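Local coordinates for SPbeta prophage-derived uncharacterized protein YomS (Bacillus subtilis, PDB 6I5O) that is of unknown function but is encoded in the lytic cassette of the SPbeta prophage and probably has a role linked to host-cell lysis, at residues S51-F56 with E102-T107; T42-G47 with N86-F91; G30-V35 with L96-F101. All blocks are in the same frame, centred on the assembly; numbering follows the deposited sequence.

Interaction 1 (S51-F56 with E102-T107)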
loop_
_atom_site.group_PDB
_atom_site.type_symbol
_atom_site.label_atom_id
_atom_site.label_comp_id
_atom_site.label_asym_id
_atom_site.label_seq_id
_atom_site.Cartn_x
_atom_site.Cartn_y
_atom_site.Cartn_z
ATOM N N SER A 51 -30.546 -4.431 -17.581
ATOM C CA SER A 51 -29.645 -5.578 -17.287
ATOM C C SER A 51 -28.378 -5.432 -18.102
ATOM O O SER A 51 -28.411 -4.798 -19.117
ATOM C CB SER A 51 -30.284 -6.929 -17.423
ATOM O OG SER A 51 -30.677 -7.123 -18.733
ATOM N N ARG A 52 -27.280 -5.983 -17.610
ATOM C CA ARG A 52 -26.002 -5.927 -18.343
ATOM C C ARG A 52 -25.035 -6.904 -17.716
ATOM O O ARG A 52 -25.210 -7.290 -16.541
ATOM C CB ARG A 52 -25.418 -4.507 -18.386
ATOM C CG ARG A 52 -24.698 -4.035 -17.117
ATOM C CD ARG A 52 -25.570 -4.115 -15.867
ATOM N NE ARG A 52 -26.755 -3.275 -15.906
ATOM C CZ ARG A 52 -27.713 -3.309 -15.013
ATOM N NH1 ARG A 52 -28.746 -2.486 -15.125
ATOM N NH2 ARG A 52 -27.697 -4.201 -14.026
ATOM N N GLU A 53 -24.009 -7.236 -18.466
ATOM C CA GLU A 53 -22.881 -8.028 -17.927
ATOM C C GLU A 53 -21.627 -7.424 -18.524
ATOM O O GLU A 53 -21.490 -7.342 -19.740
ATOM C CB GLU A 53 -23.015 -9.494 -18.314
ATOM C CG GLU A 53 -21.894 -10.359 -17.864
ATOM C CD GLU A 53 -22.050 -11.818 -18.301
ATOM O OE1 GLU A 53 -23.105 -12.196 -18.872
ATOM O OE2 GLU A 53 -21.062 -12.583 -18.171
ATOM N N ILE A 54 -20.713 -7.003 -17.630
ATOM C CA ILE A 54 -19.424 -6.386 -18.014
ATOM C C ILE A 54 -18.336 -7.348 -17.542
ATOM O O ILE A 54 -18.360 -7.707 -16.365
ATOM C CB ILE A 54 -19.245 -5.003 -17.359
ATOM C CG1 ILE A 54 -20.473 -4.108 -17.516
ATOM C CG2 ILE A 54 -17.971 -4.361 -17.840
ATOM C CD1 ILE A 54 -20.831 -3.777 -18.953
ATOM N N LYS A 55 -17.432 -7.729 -18.447
ATOM C CA LYS A 55 -16.249 -8.526 -18.031
ATOM C C LYS A 55 -15.007 -7.678 -18.163
ATOM O O LYS A 55 -14.839 -6.882 -19.085
ATOM C CB LYS A 55 -16.101 -9.765 -18.914
ATOM C CG LYS A 55 -17.117 -10.841 -18.545
ATOM C CD LYS A 55 -16.858 -12.111 -19.294
ATOM C CE LYS A 55 -17.232 -13.365 -18.524
ATOM N NZ LYS A 55 -18.461 -13.891 -19.113
ATOM N N PHE A 56 -14.125 -7.806 -17.158
ATOM C CA PHE A 56 -12.940 -6.960 -17.003
ATOM C C PHE A 56 -11.734 -7.706 -17.542
ATOM O O PHE A 56 -11.544 -8.880 -17.157
ATOM C CB PHE A 56 -12.717 -6.644 -15.536
ATOM C CG PHE A 56 -13.907 -6.207 -14.717
ATOM C CD1 PHE A 56 -15.003 -5.586 -15.293
ATOM C CD2 PHE A 56 -13.909 -6.395 -13.349
ATOM C CE1 PHE A 56 -16.053 -5.167 -14.491
ATOM C CE2 PHE A 56 -14.974 -5.993 -12.546
ATOM C CZ PHE A 56 -16.048 -5.396 -13.136
ATOM N N GLU A 102 -15.428 -5.362 -21.480
ATOM C CA GLU A 102 -16.305 -5.898 -22.532
ATOM C C GLU A 102 -17.756 -5.878 -22.044
ATOM O O GLU A 102 -18.051 -6.427 -20.961
ATOM C CB GLU A 102 -15.924 -7.333 -22.848
ATOM C CG GLU A 102 -16.827 -7.952 -23.920
ATOM C CD GLU A 102 -16.374 -9.291 -24.412
ATOM O OE1 GLU A 102 -15.277 -9.757 -23.994
ATOM O OE2 GLU A 102 -17.000 -9.781 -25.368
ATOM N N VAL A 103 -18.652 -5.299 -22.864
ATOM C CA VAL A 103 -20.103 -5.468 -22.654
ATOM C C VAL A 103 -20.456 -6.804 -23.287
ATOM O O VAL A 103 -20.512 -6.882 -24.541
ATOM C CB VAL A 103 -20.892 -4.287 -23.240
ATOM C CG1 VAL A 103 -22.382 -4.530 -23.153
ATOM C CG2 VAL A 103 -20.494 -2.981 -22.585
ATOM N N VAL A 104 -20.645 -7.816 -22.456
ATOM C CA VAL A 104 -20.996 -9.175 -22.926
ATOM C C VAL A 104 -22.475 -9.188 -23.321
ATOM O O VAL A 104 -22.862 -9.867 -24.311
ATOM C CB VAL A 104 -20.704 -10.196 -21.819
ATOM C CG1 VAL A 104 -21.214 -11.585 -22.160
ATOM C CG2 VAL A 104 -19.227 -10.240 -21.562
ATOM N N SER A 105 -23.308 -8.478 -22.564
ATOM C CA SER A 105 -24.748 -8.411 -22.791
ATOM C C SER A 105 -25.266 -7.117 -22.201
ATOM O O SER A 105 -24.667 -6.607 -21.240
ATOM C CB SER A 105 -25.470 -9.618 -22.227
ATOM O OG SER A 105 -25.370 -9.663 -20.839
ATOM N N VAL A 106 -26.360 -6.610 -22.740
ATOM C CA VAL A 106 -26.991 -5.394 -22.196
ATOM C C VAL A 106 -28.412 -5.322 -22.747
ATOM O O VAL A 106 -28.634 -5.641 -23.915
ATOM C CB VAL A 106 -26.199 -4.110 -22.550
ATOM C CG1 VAL A 106 -26.032 -3.920 -24.071
ATOM C CG2 VAL A 106 -26.846 -2.892 -21.898
ATOM N N THR A 107 -29.324 -4.957 -21.885
ATOM C CA THR A 107 -30.689 -4.531 -22.272
ATOM C C THR A 107 -30.824 -3.060 -21.862
ATOM O O THR A 107 -30.852 -2.783 -20.668
ATOM C CB THR A 107 -31.742 -5.424 -21.629
ATOM O OG1 THR A 107 -31.484 -6.786 -22.036
ATOM C CG2 THR A 107 -33.112 -5.035 -22.102
HETATM O O HOH W 1 -29.414 -8.313 -21.416
#

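Interaction 2 (T42-G47 with N86-F91)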
loop_
_atom_site.group_PDB
_atom_site.type_symbol
_atom_site.label_atom_id
_atom_site.label_comp_id
_atom_site.label_asym_id
_atom_site.label_seq_id
_atom_site.Cartn_x
_atom_site.Cartn_y
_atom_site.Cartn_z
ATOM N N THR A 42 -9.800 3.490 -12.010
ATOM C CA THR A 42 -11.136 3.332 -11.418
ATOM C C THR A 42 -12.145 3.444 -12.548
ATOM O O THR A 42 -12.195 4.485 -13.219
ATOM C CB THR A 42 -11.401 4.393 -10.351
ATOM O OG1 THR A 42 -10.426 4.259 -9.305
ATOM C CG2 THR A 42 -12.778 4.239 -9.732
ATOM N N VAL A 43 -12.937 2.409 -12.737
ATOM C CA VAL A 43 -13.990 2.354 -13.788
ATOM C C VAL A 43 -15.341 2.609 -13.146
ATOM O O VAL A 43 -15.650 2.015 -12.112
ATOM C CB VAL A 43 -13.992 0.966 -14.448
ATOM C CG1 VAL A 43 -15.089 0.850 -15.472
ATOM C CG2 VAL A 43 -12.678 0.722 -15.132
ATOM N N LYS A 44 -16.139 3.463 -13.787
ATOM C CA LYS A 44 -17.537 3.695 -13.397
ATOM C C LYS A 44 -18.422 3.027 -14.444
ATOM O O LYS A 44 -18.310 3.329 -15.672
ATOM C CB LYS A 44 -17.840 5.181 -13.312
ATOM C CG LYS A 44 -19.287 5.498 -13.037
ATOM C CD LYS A 44 -19.770 5.063 -11.668
ATOM C CE LYS A 44 -21.281 5.079 -11.478
ATOM N NZ LYS A 44 -21.826 6.436 -11.597
ATOM N N ILE A 45 -19.321 2.184 -13.972
ATOM C CA ILE A 45 -20.359 1.562 -14.839
ATOM C C ILE A 45 -21.652 2.326 -14.560
ATOM O O ILE A 45 -22.101 2.375 -13.399
ATOM C CB ILE A 45 -20.473 0.060 -14.546
ATOM C CG1 ILE A 45 -19.156 -0.623 -14.904
ATOM C CG2 ILE A 45 -21.611 -0.568 -15.319
ATOM C CD1 ILE A 45 -18.980 -1.954 -14.283
ATOM N N SER A 46 -22.221 2.929 -15.602
ATOM C CA SER A 46 -23.374 3.844 -15.470
ATOM C C SER A 46 -24.346 3.633 -16.640
ATOM O O SER A 46 -24.204 2.673 -17.423
ATOM C CB SER A 46 -22.881 5.288 -15.394
ATOM O OG SER A 46 -22.358 5.668 -16.675
ATOM N N GLY A 47 -25.367 4.457 -16.670
ATOM C CA GLY A 47 -26.403 4.412 -17.680
ATOM C C GLY A 47 -27.713 3.954 -17.116
ATOM O O GLY A 47 -27.888 3.789 -15.919
ATOM N N ASN A 86 -24.145 1.331 -11.780
ATOM C CA ASN A 86 -23.850 2.309 -10.703
ATOM C C ASN A 86 -22.791 1.732 -9.753
ATOM O O ASN A 86 -23.070 1.599 -8.523
ATOM C CB ASN A 86 -25.110 2.763 -9.976
ATOM C CG ASN A 86 -24.793 3.933 -9.063
ATOM O OD1 ASN A 86 -23.804 4.617 -9.308
ATOM N ND2 ASN A 86 -25.634 4.151 -8.066
ATOM N N GLU A 87 -21.663 1.369 -10.316
ATOM C CA GLU A 87 -20.557 0.823 -9.499
ATOM C C GLU A 87 -19.244 1.411 -9.974
ATOM O O GLU A 87 -19.044 1.654 -11.191
ATOM C CB GLU A 87 -20.393 -0.692 -9.667
ATOM C CG GLU A 87 -21.484 -1.489 -9.066
ATOM C CD GLU A 87 -21.286 -2.991 -9.193
ATOM O OE1 GLU A 87 -20.689 -3.438 -10.182
ATOM O OE2 GLU A 87 -21.835 -3.666 -8.309
ATOM N N TYR A 88 -18.344 1.590 -8.998
ATOM C CA TYR A 88 -16.928 1.878 -9.264
ATOM C C TYR A 88 -16.111 0.615 -8.971
ATOM O O TYR A 88 -16.290 -0.017 -7.896
ATOM C CB TYR A 88 -16.425 3.000 -8.364
ATOM C CG TYR A 88 -16.966 4.361 -8.735
ATOM C CD1 TYR A 88 -16.357 5.185 -9.668
ATOM C CD2 TYR A 88 -18.041 4.853 -8.037
ATOM C CE1 TYR A 88 -16.836 6.456 -9.962
ATOM C CE2 TYR A 88 -18.529 6.122 -8.314
ATOM C CZ TYR A 88 -17.948 6.919 -9.260
ATOM O OH TYR A 88 -18.439 8.179 -9.485
ATOM N N TRP A 89 -15.150 0.336 -9.852
ATOM C CA TRP A 89 -14.215 -0.786 -9.653
ATOM C C TRP A 89 -12.796 -0.261 -9.796
ATOM O O TRP A 89 -12.466 0.424 -10.788
ATOM C CB TRP A 89 -14.467 -1.871 -10.687
ATOM C CG TRP A 89 -15.720 -2.623 -10.472
ATOM C CD1 TRP A 89 -16.966 -2.292 -10.934
ATOM C CD2 TRP A 89 -15.878 -3.841 -9.744
ATOM N NE1 TRP A 89 -17.881 -3.215 -10.501
ATOM C CE2 TRP A 89 -17.233 -4.171 -9.769
ATOM C CE3 TRP A 89 -14.985 -4.684 -9.054
ATOM C CZ2 TRP A 89 -17.737 -5.327 -9.181
ATOM C CZ3 TRP A 89 -15.478 -5.811 -8.444
ATOM C CH2 TRP A 89 -16.834 -6.146 -8.548
ATOM N N ASP A 90 -11.948 -0.627 -8.845
ATOM C CA ASP A 90 -10.536 -0.193 -8.774
ATOM C C ASP A 90 -9.602 -1.315 -9.226
ATOM O O ASP A 90 -9.789 -2.470 -8.812
ATOM C CB ASP A 90 -10.159 0.178 -7.360
ATOM C CG ASP A 90 -10.646 1.493 -6.872
ATOM O OD1 ASP A 90 -11.106 2.320 -7.715
ATOM O OD2 ASP A 90 -10.670 1.615 -5.616
ATOM N N PHE A 91 -8.614 -0.932 -10.016
ATOM C CA PHE A 91 -7.657 -1.905 -10.585
ATOM C C PHE A 91 -6.252 -1.377 -10.468
ATOM O O PHE A 91 -6.001 -0.193 -10.647
ATOM C CB PHE A 91 -7.922 -2.161 -12.068
ATOM C CG PHE A 91 -9.302 -2.653 -12.376
ATOM C CD1 PHE A 91 -10.359 -1.788 -12.554
ATOM C CD2 PHE A 91 -9.550 -4.021 -12.394
ATOM C CE1 PHE A 91 -11.619 -2.265 -12.801
ATOM C CE2 PHE A 91 -10.819 -4.505 -12.652
ATOM C CZ PHE A 91 -11.844 -3.621 -12.835
HETATM O O HOH W 2 -21.209 7.786 -9.061
#

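Interaction 3 (G30-V35 with L96-F101)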
loop_
_atom_site.group_PDB
_atom_site.type_symbol
_atom_site.label_atom_id
_atom_site.label_comp_id
_atom_site.label_asym_id
_atom_site.label_seq_id
_atom_site.Cartn_x
_atom_site.Cartn_y
_atom_site.Cartn_z
ATOM N N GLY A 30 -15.653 -2.638 -26.912
ATOM C CA GLY A 30 -15.380 -1.227 -26.659
ATOM C C GLY A 30 -13.928 -0.859 -26.884
ATOM O O GLY A 30 -13.202 -1.602 -27.574
ATOM N N GLU A 31 -13.548 0.307 -26.458
ATOM C CA GLU A 31 -12.216 0.893 -26.721
ATOM C C GLU A 31 -11.232 0.361 -25.688
ATOM O O GLU A 31 -11.636 0.128 -24.521
ATOM C CB GLU A 31 -12.264 2.414 -26.681
ATOM C CG GLU A 31 -13.238 2.961 -27.663
ATOM C CD GLU A 31 -12.833 2.607 -29.084
ATOM O OE1 GLU A 31 -11.653 2.727 -29.435
ATOM O OE2 GLU A 31 -13.702 2.204 -29.868
ATOM N N GLU A 32 -10.018 0.129 -26.136
ATOM C CA GLU A 32 -8.961 -0.391 -25.241
ATOM C C GLU A 32 -8.100 0.761 -24.776
ATOM O O GLU A 32 -7.737 1.667 -25.569
ATOM C CB GLU A 32 -8.057 -1.362 -26.005
ATOM C CG GLU A 32 -8.778 -2.629 -26.424
ATOM C CD GLU A 32 -7.896 -3.576 -27.217
ATOM O OE1 GLU A 32 -7.166 -3.127 -28.061
ATOM O OE2 GLU A 32 -7.962 -4.726 -26.995
ATOM N N PHE A 33 -7.735 0.742 -23.505
ATOM C CA PHE A 33 -6.887 1.803 -22.924
ATOM C C PHE A 33 -5.454 1.295 -22.889
ATOM O O PHE A 33 -5.220 0.244 -22.285
ATOM C CB PHE A 33 -7.357 2.198 -21.545
ATOM C CG PHE A 33 -6.521 3.281 -20.943
ATOM C CD1 PHE A 33 -6.617 4.563 -21.424
ATOM C CD2 PHE A 33 -5.634 3.032 -19.891
ATOM C CE1 PHE A 33 -5.833 5.585 -20.891
ATOM C CE2 PHE A 33 -4.873 4.079 -19.367
ATOM C CZ PHE A 33 -4.954 5.336 -19.917
ATOM N N VAL A 34 -4.572 2.048 -23.497
ATOM C CA VAL A 34 -3.116 1.828 -23.404
ATOM C C VAL A 34 -2.644 2.407 -22.085
ATOM O O VAL A 34 -2.725 3.634 -21.869
ATOM C CB VAL A 34 -2.385 2.427 -24.587
ATOM C CG1 VAL A 34 -0.868 2.341 -24.457
ATOM C CG2 VAL A 34 -2.870 1.781 -25.877
ATOM N N VAL A 35 -2.149 1.553 -21.186
ATOM C CA VAL A 35 -1.820 1.969 -19.809
ATOM C C VAL A 35 -0.755 3.047 -19.796
ATOM O O VAL A 35 -0.851 3.955 -18.964
ATOM C CB VAL A 35 -1.448 0.709 -19.025
ATOM C CG1 VAL A 35 -0.885 1.131 -17.656
ATOM C CG2 VAL A 35 -2.662 -0.206 -18.842
ATOM N N LEU A 96 0.507 -3.675 -16.889
ATOM C CA LEU A 96 -0.320 -4.201 -17.996
ATOM C C LEU A 96 -0.110 -3.335 -19.222
ATOM O O LEU A 96 0.093 -2.136 -19.103
ATOM C CB LEU A 96 -1.797 -4.166 -17.646
ATOM C CG LEU A 96 -2.190 -4.920 -16.389
ATOM C CD1 LEU A 96 -3.682 -4.751 -16.143
ATOM C CD2 LEU A 96 -1.835 -6.417 -16.504
ATOM N N PHE A 97 -0.193 -3.907 -20.430
ATOM C CA PHE A 97 -0.135 -3.119 -21.663
ATOM C C PHE A 97 -1.462 -2.376 -21.914
ATOM O O PHE A 97 -1.477 -1.158 -22.078
ATOM C CB PHE A 97 0.186 -4.030 -22.824
ATOM C CG PHE A 97 0.078 -3.337 -24.161
ATOM C CD1 PHE A 97 0.873 -2.246 -24.442
ATOM C CD2 PHE A 97 -0.774 -3.844 -25.143
ATOM C CE1 PHE A 97 0.743 -1.617 -25.692
ATOM C CE2 PHE A 97 -0.797 -3.283 -26.410
ATOM C CZ PHE A 97 -0.092 -2.140 -26.639
ATOM N N LYS A 98 -2.565 -3.113 -21.881
ATOM C CA LYS A 98 -3.901 -2.553 -22.190
ATOM C C LYS A 98 -4.912 -3.109 -21.212
ATOM O O LYS A 98 -4.731 -4.193 -20.665
ATOM C CB LYS A 98 -4.371 -2.941 -23.578
ATOM C CG LYS A 98 -3.868 -2.053 -24.699
ATOM C CD LYS A 98 -4.320 -2.578 -26.038
ATOM C CE LYS A 98 -4.261 -1.532 -27.125
ATOM N NZ LYS A 98 -4.743 -2.088 -28.407
ATOM N N VAL A 99 -5.989 -2.341 -21.048
ATOM C CA VAL A 99 -7.183 -2.870 -20.347
ATOM C C VAL A 99 -8.408 -2.654 -21.235
ATOM O O VAL A 99 -8.434 -1.710 -22.056
ATOM C CB VAL A 99 -7.338 -2.248 -18.942
ATOM C CG1 VAL A 99 -6.225 -2.681 -18.009
ATOM C CG2 VAL A 99 -7.431 -0.760 -18.986
ATOM N N MET A 100 -9.383 -3.503 -21.027
ATOM C CA MET A 100 -10.612 -3.576 -21.829
ATOM C C MET A 100 -11.759 -3.979 -20.914
ATOM O O MET A 100 -11.575 -4.811 -20.035
ATOM C CB MET A 100 -10.427 -4.605 -22.949
ATOM C CG MET A 100 -11.745 -4.937 -23.621
ATOM S SD MET A 100 -11.692 -6.436 -24.632
ATOM C CE MET A 100 -10.644 -5.778 -25.876
ATOM N N PHE A 101 -12.923 -3.376 -21.118
ATOM C CA PHE A 101 -14.147 -3.676 -20.330
ATOM C C PHE A 101 -15.222 -4.077 -21.308
ATOM O O PHE A 101 -15.806 -3.159 -21.935
ATOM C CB PHE A 101 -14.535 -2.453 -19.505
ATOM C CG PHE A 101 -13.546 -2.265 -18.406
ATOM C CD1 PHE A 101 -12.321 -1.630 -18.629
ATOM C CD2 PHE A 101 -13.735 -2.902 -17.179
ATOM C CE1 PHE A 101 -11.325 -1.660 -17.672
ATOM C CE2 PHE A 101 -12.756 -2.889 -16.217
ATOM C CZ PHE A 101 -11.557 -2.290 -16.468
HETATM O O HOH W 3 -13.425 -1.568 -23.360
#

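Interaction 1 (S51-F56 with E102-T107)
Val104 meets Lys55 with one methyl and Glu53 with the other, and its first torsion sorts the two. CG2 is anti to the carbonyl carbon and packs 3.7 Å from Lys55 CG. CG1 stands anti to the backbone N (chi1 172°) and faces the Glu53 carboxylate. Glu53 has two conformers. In the one described its CG is anti to the backbone N (chi1 178°) and the rest of the chain is extended. In that conformer Val104 CG1 is 3.8 Å from Glu53 OE1, and Lys55 NZ makes a salt bridge to Glu53 OE2 within the same strand. The carboxylate oxygen is approached almost along its C-O bond.

The strands are antiparallel and contain a classic beta bulge. Val104 and Ser105 both stand opposite Glu53. Glu53 N donates to Ser105 O, and Val104 N donates to Glu53 O at 2.9 Å. Val104 has a helix-like psi of -38°. The extra residue shifts the pairing by one, and Ile54 then faces Val103. Those two lie side by side on the face of Arg52 and Val106, with CD1 in one conformer of Ile54 3.7 Å from Val103 CG2. Beside Thr107 a water lies 2.6 Å from its OG1. It also bonds Ser51 OG in one of two serine conformers.

Arg52 turns its guanidinium away to Leu83 O and Ser49 OG, and Glu102 forms a salt bridge with Lys65. The contact is near the surface. Strand 51-59 also pairs with strands 65-72 and 81-82, while Val103 packs against His21 and Ala24 of strand 21-24.

Interaction 2 (T42-G47 with N86-F91)
Val43 and Trp89 form a hydrogen-bonded antiparallel pair, each N-H reaching the other's carbonyl oxygen. Ile45 N donates to Glu87 O at 2.8 Å. Ile45 O takes Glu87 N at 3.3 Å and a weak bond from Asn86 N.

Side-chain polar contacts lie on both faces. Thr42 OG1 donates to Asp90 OD1 at 2.6 Å and comes from above the carboxylate plane, 37° out of it. The two side chains run side by side. Asp90 OD2 has a salt bridge to Lys73. On the face of Val43 and Trp89, Trp89 NE1 donates to Glu87 OE1 at 2.8 Å. The oxygen lies in the indole plane, which helps fix the turn of the ring. Thr82 OG1 also bonds Glu87 OE1.

The doubled pairing at Ile45 is a G1 beta bulge. Asn86 fills its first position with both backbone angles positive, and Glu87 begins the regular strand. The bulge sits where strand 87-92 starts against the end of strand 40-46, inside the antiparallel sheet.

Apolar contacts follow the same two faces. Lys44 CD rests over the centre of the Tyr88 ring, 3.6 Å from its centroid, a CH-pi contact. Thr42 CG2 is 3.7 Å from Tyr88 CD1. On the side of Val43 and Trp89, Val43 CG2 meets Phe91 CE1 at 3.9 Å. Ile45 CD1, in one of two conformers, lies near Trp89 CD1.

The polar ends of Lys44 and Asn86 reach the second subunit. Lys44 NZ makes salt bridges to Glu64 and Asp60 of that subunit. Asn86 OD1 is hydrogen-bonded to Thr66 OG1 of the same neighbour. Within the chain, Lys44 NZ also donates to a water that is hydrogen-bonded to Tyr88 OH.

Interaction 3 (G30-V35 with L96-F101)
Phe33 has Val99 CG2 at its ring edge, near the ring plane. The two residues pair where short strand 33-34 joins the start of the long strand 98-107, an antiparallel beta pairing. Phe33 CB is the closer atom, 3.9 Å from Val99 CG2. CG of Phe33 is anti to the backbone N (chi1 -179°), and the ring ends up leading away from Val99. There it meets the Phe18 ring and touches Phe20 and Phe38. The Phe97 ring is met obliquely by Val34 CG1. The Glu32 carboxylate is approached by Lys98 NZ from above its plane, 38° out of it.

Phe33 and Val99 are a hydrogen-bonded pair with two backbone bonds. Val34 and Lys98 form the next, non-hydrogen-bonded pair. Val35 N then donates to Phe97 O at 2.9 Å. Val35 CB also packs close to the neighbouring carbonyl, 3.2 Å from Leu96 O.

Glu32 and Lys98 make a salt bridge, with NZ of Lys98 2.7 Å from OE1 of Glu32. The Lys98 chain is extended beyond CG and crosses the Glu32 chain. Its CE meets Val34 CG2 at 3.8 Å. The end of the lysine thus lies between Glu32 OE1 and Val34 CG2. The side of the sheet that carries Val34 and Lys98 is more exposed than that of Phe33 and Val99.

Val99 instead turns inward and packs on Leu41 and Leu68. A third subunit comes close at the other end, where its Lys15 touches Val35 and its Tyr88 touches Leu96. Beyond the paired residues a water takes over. It is hydrogen-bonded to Glu31 O and accepts from Phe101 N at 2.9 Å.

The three contacts belong to one antiparallel sheet and meet through aromatic rings. Interactions 1 and 3 share strand 98-107, with centres about 16 Å apart. Phe56 CD1 lies 3.5 Å from Phe101 CD2 between them. Phe56 also ties interaction 1 to interaction 2, its CD2 being 3.5 Å from Phe91 CZ. The third join is Phe91 CZ to Phe101 CE2 at 3.6 Å. Val43 CG2 adds a methyl 3.5 Å from Phe101 CZ. Along the chain, interaction 2 is nested within the loop closed by interaction 3, while interaction 1 crosses both. Interactions 2 and 3 also touch other subunits of the five-chain assembly.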